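Local coordinates for protein 16S rRNA aminocarboxypropyltransferase (Vulcanisaeta distributa, PDB 5APG) that probably transfers the aminocarboxypropyl group of S-adenosylmethionine to a methylated pseudouridine of 16S rRNA, completing a hypermodified nucleotide, at residues 22-28 / 131-136; 93-97 / 149-153. All blocks are in the same frame, centred on the assembly; numbering follows the deposited sequence.

Interaction 1 (22-28 / 131-136); sequences KLVRFGF and EVLRLY
Phe28 overlaps Val132, whose CG2 lies over one face of its ring, 3.7 Å from the centroid and 19° off the normal, a CH-pi contact displaced toward the CD1 side. Leu135 CD1 reaches Phe28 CE2 obliquely, at 3.6 Å. Leu135 is forked between two aromatics, for its other methyl, CD2, sits centrally over one face of Phe26, 3.8 Å from that centroid. Shortening Phe28 to an alanine is likely to strip Val132 CG2 and Leu135 CD1 of their aromatic partner and open a gap between this loop and helix 126-133.

The polar half of the contact belongs to Lys22. Its extended chain, the first torsion near trans at -154°, carries CD and NZ across the Tyr136 ring, Lys22 CD coming 3.3 Å from Tyr136 OH. Lys22 NZ then hydrogen-bonds Leu135 O at 2.8 Å, while lying over the ring face 4.0 Å from the centroid, a cation-pi contact. Outside the two segments, the same ammonium group pairs its charge with the sulfonate of a buffer molecule, MES.

Gly27 ends helix 19-25 in a Schellman motif, and a type I turn from Leu133 to Tyr136 carries the chain on from helix 126-133. Helix 112-122 packs against both segments, with Val116 on Leu23 and Ile113 on Val132 and Tyr136, so three helices close together beside the cofactor site.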
loop_
_atom_site.group_PDB
_atom_site.type_symbol
_atom_site.label_atom_id
_atom_site.label_comp_id
_atom_site.label_asym_id
_atom_site.label_seq_id
_atom_site.Cartn_x
_atom_site.Cartn_y
_atom_site.Cartn_z
ATOM N N LYS A 22 8.387 5.469 -10.836
ATOM C CA LYS A 22 8.088 6.897 -10.875
ATOM C C LYS A 22 8.259 7.555 -9.505
ATOM O O LYS A 22 8.788 8.662 -9.413
ATOM C CB LYS A 22 6.671 7.130 -11.402
ATOM C CG LYS A 22 6.488 8.493 -12.052
ATOM C CD LYS A 22 5.154 8.580 -12.768
ATOM C CE LYS A 22 5.021 9.892 -13.505
ATOM N NZ LYS A 22 3.718 10.013 -14.228
ATOM N N LEU A 23 7.811 6.882 -8.447
ATOM C CA LEU A 23 8.080 7.333 -7.079
ATOM C C LEU A 23 9.565 7.580 -6.841
ATOM O O LEU A 23 9.960 8.606 -6.284
ATOM C CB LEU A 23 7.586 6.304 -6.056
ATOM C CG LEU A 23 6.117 6.320 -5.659
ATOM C CD1 LEU A 23 5.803 5.102 -4.792
ATOM C CD2 LEU A 23 5.801 7.614 -4.928
ATOM N N VAL A 24 10.379 6.617 -7.259
ATOM C CA VAL A 24 11.817 6.676 -7.046
ATOM C C VAL A 24 12.438 7.788 -7.887
ATOM O O VAL A 24 13.300 8.527 -7.415
ATOM C CB VAL A 24 12.477 5.323 -7.381
ATOM C CG1 VAL A 24 13.997 5.428 -7.317
ATOM C CG2 VAL A 24 11.960 4.242 -6.439
ATOM N N ARG A 25 11.974 7.912 -9.127
ATOM C CA ARG A 25 12.483 8.923 -10.051
ATOM C C ARG A 25 12.326 10.334 -9.491
ATOM O O ARG A 25 13.170 11.197 -9.730
ATOM C CB ARG A 25 11.778 8.813 -11.409
ATOM C CG ARG A 25 12.423 9.637 -12.515
ATOM C CD ARG A 25 12.053 9.114 -13.901
ATOM N NE ARG A 25 10.618 9.171 -14.173
ATOM C CZ ARG A 25 9.987 10.252 -14.619
ATOM N NH1 ARG A 25 10.662 11.372 -14.842
ATOM N NH2 ARG A 25 8.679 10.219 -14.842
ATOM N N PHE A 26 11.258 10.566 -8.733
ATOM C CA PHE A 26 11.013 11.890 -8.162
ATOM C C PHE A 26 11.477 12.007 -6.710
ATOM O O PHE A 26 11.254 13.027 -6.064
ATOM C CB PHE A 26 9.527 12.254 -8.267
ATOM C CG PHE A 26 9.122 12.728 -9.635
ATOM C CD1 PHE A 26 9.239 14.065 -9.981
ATOM C CD2 PHE A 26 8.651 11.834 -10.582
ATOM C CE1 PHE A 26 8.882 14.508 -11.246
ATOM C CE2 PHE A 26 8.294 12.268 -11.849
ATOM C CZ PHE A 26 8.412 13.606 -12.179
ATOM N N GLY A 27 12.119 10.962 -6.198
ATOM C CA GLY A 27 12.724 11.020 -4.878
ATOM C C GLY A 27 11.810 10.838 -3.676
ATOM O O GLY A 27 12.211 11.141 -2.552
ATOM N N PHE A 28 10.591 10.348 -3.897
ATOM C CA PHE A 28 9.686 10.036 -2.787
ATOM C C PHE A 28 10.092 8.758 -2.063
ATOM O O PHE A 28 9.702 8.523 -0.919
ATOM C CB PHE A 28 8.247 9.890 -3.280
ATOM C CG PHE A 28 7.596 11.189 -3.659
ATOM C CD1 PHE A 28 7.270 12.123 -2.689
ATOM C CD2 PHE A 28 7.278 11.463 -4.980
ATOM C CE1 PHE A 28 6.650 13.314 -3.032
ATOM C CE2 PHE A 28 6.659 12.651 -5.331
ATOM C CZ PHE A 28 6.343 13.575 -4.355
ATOM N N GLU A 131 1.059 15.137 -2.679
ATOM C CA GLU A 131 2.234 15.403 -3.512
ATOM C C GLU A 131 2.628 14.166 -4.312
ATOM O O GLU A 131 3.003 14.253 -5.480
ATOM C CB GLU A 131 3.411 15.867 -2.650
ATOM C CG GLU A 131 3.207 17.227 -2.017
ATOM C CD GLU A 131 4.202 17.517 -0.908
ATOM O OE1 GLU A 131 5.080 16.666 -0.643
ATOM O OE2 GLU A 131 4.099 18.599 -0.302
ATOM N N VAL A 132 2.537 13.012 -3.661
ATOM C CA VAL A 132 2.802 11.728 -4.296
ATOM C C VAL A 132 1.768 11.417 -5.391
ATOM O O VAL A 132 2.126 11.073 -6.516
ATOM C CB VAL A 132 2.813 10.596 -3.239
ATOM C CG1 VAL A 132 2.584 9.253 -3.879
ATOM C CG2 VAL A 132 4.118 10.610 -2.453
ATOM N N LEU A 133 0.487 11.556 -5.061
ATOM C CA LEU A 133 -0.586 11.226 -5.999
ATOM C C LEU A 133 -0.606 12.137 -7.226
ATOM O O LEU A 133 -1.011 11.723 -8.312
ATOM C CB LEU A 133 -1.942 11.292 -5.295
ATOM C CG LEU A 133 -2.208 10.154 -4.310
ATOM C CD1 LEU A 133 -3.455 10.445 -3.483
ATOM C CD2 LEU A 133 -2.336 8.824 -5.042
ATOM N N ARG A 134 -0.164 13.375 -7.057
ATOM C CA ARG A 134 -0.178 14.328 -8.160
ATOM C C ARG A 134 0.799 13.942 -9.281
ATOM O O ARG A 134 0.778 14.538 -10.351
ATOM C CB ARG A 134 0.111 15.739 -7.635
ATOM C CG ARG A 134 -1.101 16.364 -6.933
ATOM C CD ARG A 134 -0.806 17.747 -6.368
ATOM N NE ARG A 134 -0.472 18.704 -7.415
ATOM C CZ ARG A 134 -0.105 19.963 -7.184
ATOM N NH1 ARG A 134 -0.041 20.420 -5.940
ATOM N NH2 ARG A 134 0.188 20.767 -8.200
ATOM N N LEU A 135 1.622 12.918 -9.051
ATOM C CA LEU A 135 2.484 12.378 -10.104
ATOM C C LEU A 135 1.692 11.735 -11.249
ATOM O O LEU A 135 2.239 11.497 -12.326
ATOM C CB LEU A 135 3.469 11.356 -9.529
ATOM C CG LEU A 135 4.573 11.909 -8.625
ATOM C CD1 LEU A 135 5.503 10.786 -8.181
ATOM C CD2 LEU A 135 5.347 13.009 -9.342
ATOM N N TYR A 136 0.416 11.443 -11.010
ATOM C CA TYR A 136 -0.473 10.948 -12.064
ATOM C C TYR A 136 -1.706 11.839 -12.164
ATOM O O TYR A 136 -2.150 12.405 -11.169
ATOM C CB TYR A 136 -0.882 9.488 -11.803
ATOM C CG TYR A 136 0.250 8.500 -12.002
ATOM C CD1 TYR A 136 0.541 7.992 -13.265
ATOM C CD2 TYR A 136 1.035 8.086 -10.932
ATOM C CE1 TYR A 136 1.581 7.095 -13.456
ATOM C CE2 TYR A 136 2.075 7.187 -11.111
ATOM C CZ TYR A 136 2.342 6.696 -12.374
ATOM O OH TYR A 136 3.378 5.809 -12.551
#

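Interaction 2 (93-97 / 149-153); sequences LPLLI and YLERY. With EEM ([(3S)-3-amino-4-hydroxy-4-oxo-butyl]-[[(2S,3S,4R,5R)-5-(6-aminopurin-9-yl)-3,4-dihydroxy-oxolan-2-yl]methyl]-methyl-selanium), chain D.
Tyr153 and Leu95 make the hydrogen bond that crosses this contact: the phenol OH donates to Leu95 O over 2.8 Å, in the carbonyl plane and on a lone pair, with a C=O...donor angle of 131°. The same carbonyl oxygen lies at the edge of the ring, in its plane. Leu95 N is also satisfied, by Glu161 of helix 160-165, whose side chain touches Tyr153 as well.

The aromatic contact comes from Pro94. Its CB is centred over one face of the Tyr153 ring, 3.5 Å from the centroid and only 4° off the normal, a nearly perpendicular CH-pi approach; on the opposite face lies Tyr149 O, offset toward the rim. The phenol is thus flanked on both faces and bonded at its end, which should restrict its rotation.

Apolar contacts complete the seam. Leu96 directs CD2 to within 3.7 Å of Leu150 CD2, the two side chains crossing at about a right angle, and the same methyl meets the Tyr153 ring edge at CE2. Ile97 touches Tyr149 more loosely.

Ligand recognition occupies the start of the loop. Leu93 N donates to N1 of the adenine of the bound selenium analogue of S-adenosylmethionine, 3.1 Å away and nearly straight at 167°, while the Leu93 side chain lies above the adenine, CB, CG and CD1 all on one side of its plane. A backbone amide donating to adenine N1, from somewhat above the ring plane and from a loop after a strand, fits the cofactor pocket of this SPOUT-clan enzyme, the following residues, 94-97, being packed against helix 141-153.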
loop_
_atom_site.group_PDB
_atom_site.type_symbol
_atom_site.label_atom_id
_atom_site.label_comp_id
_atom_site.label_asym_id
_atom_site.label_seq_id
_atom_site.Cartn_x
_atom_site.Cartn_y
_atom_site.Cartn_z
ATOM N N LEU A 93 -3.220 -2.542 4.103
ATOM C CA LEU A 93 -3.969 -1.302 4.120
ATOM C C LEU A 93 -5.420 -1.618 4.428
ATOM O O LEU A 93 -5.919 -2.670 4.044
ATOM C CB LEU A 93 -3.855 -0.561 2.788
ATOM C CG LEU A 93 -2.492 0.071 2.512
ATOM C CD1 LEU A 93 -2.441 0.517 1.071
ATOM C CD2 LEU A 93 -2.243 1.244 3.458
ATOM N N PRO A 94 -6.099 -0.708 5.137
ATOM C CA PRO A 94 -7.552 -0.820 5.254
ATOM C C PRO A 94 -8.178 -0.729 3.871
ATOM O O PRO A 94 -7.549 -0.213 2.939
ATOM C CB PRO A 94 -7.942 0.376 6.136
ATOM C CG PRO A 94 -6.785 1.290 6.089
ATOM C CD PRO A 94 -5.569 0.438 5.890
ATOM N N LEU A 95 -9.403 -1.219 3.745
ATOM C CA LEU A 95 -10.033 -1.395 2.446
ATOM C C LEU A 95 -10.274 -0.074 1.727
ATOM O O LEU A 95 -10.957 0.815 2.244
ATOM C CB LEU A 95 -11.354 -2.149 2.605
ATOM C CG LEU A 95 -12.000 -2.542 1.277
ATOM C CD1 LEU A 95 -11.151 -3.582 0.562
ATOM C CD2 LEU A 95 -13.401 -3.052 1.508
ATOM N N LEU A 96 -9.716 0.039 0.526
ATOM C CA LEU A 96 -9.840 1.246 -0.278
ATOM C C LEU A 96 -10.147 0.878 -1.722
ATOM O O LEU A 96 -9.930 -0.258 -2.147
ATOM C CB LEU A 96 -8.559 2.082 -0.196
ATOM C CG LEU A 96 -8.281 2.705 1.175
ATOM C CD1 LEU A 96 -6.799 3.038 1.342
ATOM C CD2 LEU A 96 -9.136 3.949 1.384
ATOM N N ILE A 97 -10.656 1.846 -2.470
ATOM C CA ILE A 97 -11.033 1.632 -3.857
ATOM C C ILE A 97 -9.948 2.189 -4.778
ATOM O O ILE A 97 -9.520 3.329 -4.613
ATOM C CB ILE A 97 -12.385 2.303 -4.164
ATOM C CG1 ILE A 97 -13.464 1.803 -3.196
ATOM C CG2 ILE A 97 -12.795 2.060 -5.600
ATOM C CD1 ILE A 97 -13.626 0.296 -3.190
ATOM N N TYR A 149 -14.041 7.015 3.598
ATOM C CA TYR A 149 -13.376 5.896 4.256
ATOM C C TYR A 149 -12.081 6.370 4.903
ATOM O O TYR A 149 -11.807 6.067 6.064
ATOM C CB TYR A 149 -13.092 4.771 3.254
ATOM C CG TYR A 149 -14.242 4.509 2.313
ATOM C CD1 TYR A 149 -15.531 4.315 2.797
ATOM C CD2 TYR A 149 -14.047 4.485 0.935
ATOM C CE1 TYR A 149 -16.593 4.086 1.939
ATOM C CE2 TYR A 149 -15.103 4.259 0.069
ATOM C CZ TYR A 149 -16.372 4.062 0.577
ATOM O OH TYR A 149 -17.423 3.838 -0.280
ATOM N N LEU A 150 -11.291 7.121 4.141
ATOM C CA LEU A 150 -10.012 7.639 4.614
ATOM C C LEU A 150 -10.156 8.504 5.861
ATOM O O LEU A 150 -9.301 8.465 6.748
ATOM C CB LEU A 150 -9.326 8.439 3.506
ATOM C CG LEU A 150 -8.648 7.604 2.420
ATOM C CD1 LEU A 150 -8.240 8.478 1.244
ATOM C CD2 LEU A 150 -7.443 6.862 2.989
ATOM N N GLU A 151 -11.233 9.283 5.928
ATOM C CA GLU A 151 -11.502 10.126 7.091
ATOM C C GLU A 151 -11.645 9.278 8.349
ATOM O O GLU A 151 -11.134 9.635 9.412
ATOM C CB GLU A 151 -12.763 10.972 6.871
ATOM C CG GLU A 151 -13.075 11.952 8.002
ATOM C CD GLU A 151 -13.964 11.352 9.085
ATOM O OE1 GLU A 151 -14.771 10.455 8.764
ATOM O OE2 GLU A 151 -13.857 11.781 10.255
ATOM N N ARG A 152 -12.342 8.152 8.230
ATOM C CA ARG A 152 -12.506 7.232 9.349
ATOM C C ARG A 152 -11.207 6.490 9.644
ATOM O O ARG A 152 -10.808 6.355 10.797
ATOM C CB ARG A 152 -13.631 6.232 9.062
ATOM C CG ARG A 152 -15.028 6.841 9.009
ATOM C CD ARG A 152 -15.538 7.219 10.395
ATOM N NE ARG A 152 -15.035 8.513 10.848
ATOM C CZ ARG A 152 -14.673 8.779 12.099
ATOM N NH1 ARG A 152 -14.752 7.842 13.032
ATOM N NH2 ARG A 152 -14.228 9.988 12.415
ATOM N N TYR A 153 -10.547 6.008 8.591
ATOM C CA TYR A 153 -9.282 5.287 8.757
ATOM C C TYR A 153 -8.212 6.157 9.419
ATOM O O TYR A 153 -7.432 5.678 10.244
ATOM C CB TYR A 153 -8.755 4.780 7.413
ATOM C CG TYR A 153 -9.646 3.771 6.723
ATOM C CD1 TYR A 153 -10.509 2.957 7.449
ATOM C CD2 TYR A 153 -9.610 3.625 5.342
ATOM C CE1 TYR A 153 -11.323 2.028 6.811
ATOM C CE2 TYR A 153 -10.416 2.706 4.698
ATOM C CZ TYR A 153 -11.271 1.911 5.435
ATOM O OH TYR A 153 -12.066 0.993 4.783
HETATM C C2 EEM D . -1.082 -3.438 1.515
HETATM N N3 EEM D . -0.242 -3.117 0.578
HETATM C C4 EEM D . -0.675 -2.874 -0.646
HETATM C "C1'" EEM D . 1.363 -2.221 -1.980
HETATM C "C2'" EEM D . 2.103 -3.568 -1.785
HETATM C "C3'" EEM D . 2.162 -4.057 -3.084
HETATM C "C4'" EEM D . 2.307 -3.043 -3.954
HETATM C "C5'" EEM D . 1.547 -3.191 -5.220
HETATM O O EEM D . 2.046 0.130 -9.167
HETATM C C EEM D . 2.283 -0.670 -10.029
HETATM O OXT EEM D . 2.983 -0.364 -10.980
HETATM C CA EEM D . 1.758 -2.084 -9.928
HETATM N N EEM D . 2.020 -2.749 -11.173
HETATM C CB EEM D . 2.497 -2.728 -8.764
HETATM C CG EEM D . 1.884 -4.022 -8.268
HETATM SE SE EEM D . 2.478 -4.417 -6.420
HETATM C CE EEM D . 1.894 -6.187 -5.890
HETATM O "O4'" EEM D . 1.545 -1.859 -3.182
HETATM O "O3'" EEM D . 3.128 -5.171 -3.223
HETATM O "O2'" EEM D . 3.412 -3.141 -1.391
HETATM N N9 EEM D . -0.082 -2.531 -1.799
HETATM C C8 EEM D . -1.045 -2.432 -2.694
HETATM N N7 EEM D . -2.219 -2.708 -2.174
HETATM C C5 EEM D . -2.033 -2.987 -0.872
HETATM N N1 EEM D . -2.383 -3.562 1.353
HETATM C C6 EEM D . -2.913 -3.353 0.184
HETATM N N6 EEM D . -4.299 -3.493 -0.027
#

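How the interactions relate
The two contacts illustrate how chemistry differs with burial within one fold. Interaction 2 is the more buried, a loop after strand 89-91 set against helix 141-153, and its shared polar bond is made by a neutral phenol within apolar surroundings. Interaction 1, nearer the surface, joins the ends of helices 19-25 and 126-133 and can use a lysine charge beside its aliphatic and aromatic contacts. Their centres lie 21 Å apart and they do not touch, yet helix 112-122 packs against both, and helices 126-133 and 141-153 are consecutive. Only interaction 2 bonds the ligand, through Leu93 N; in interaction 1 the Tyr136 side chain stays about 6 Å from it at the nearest atoms.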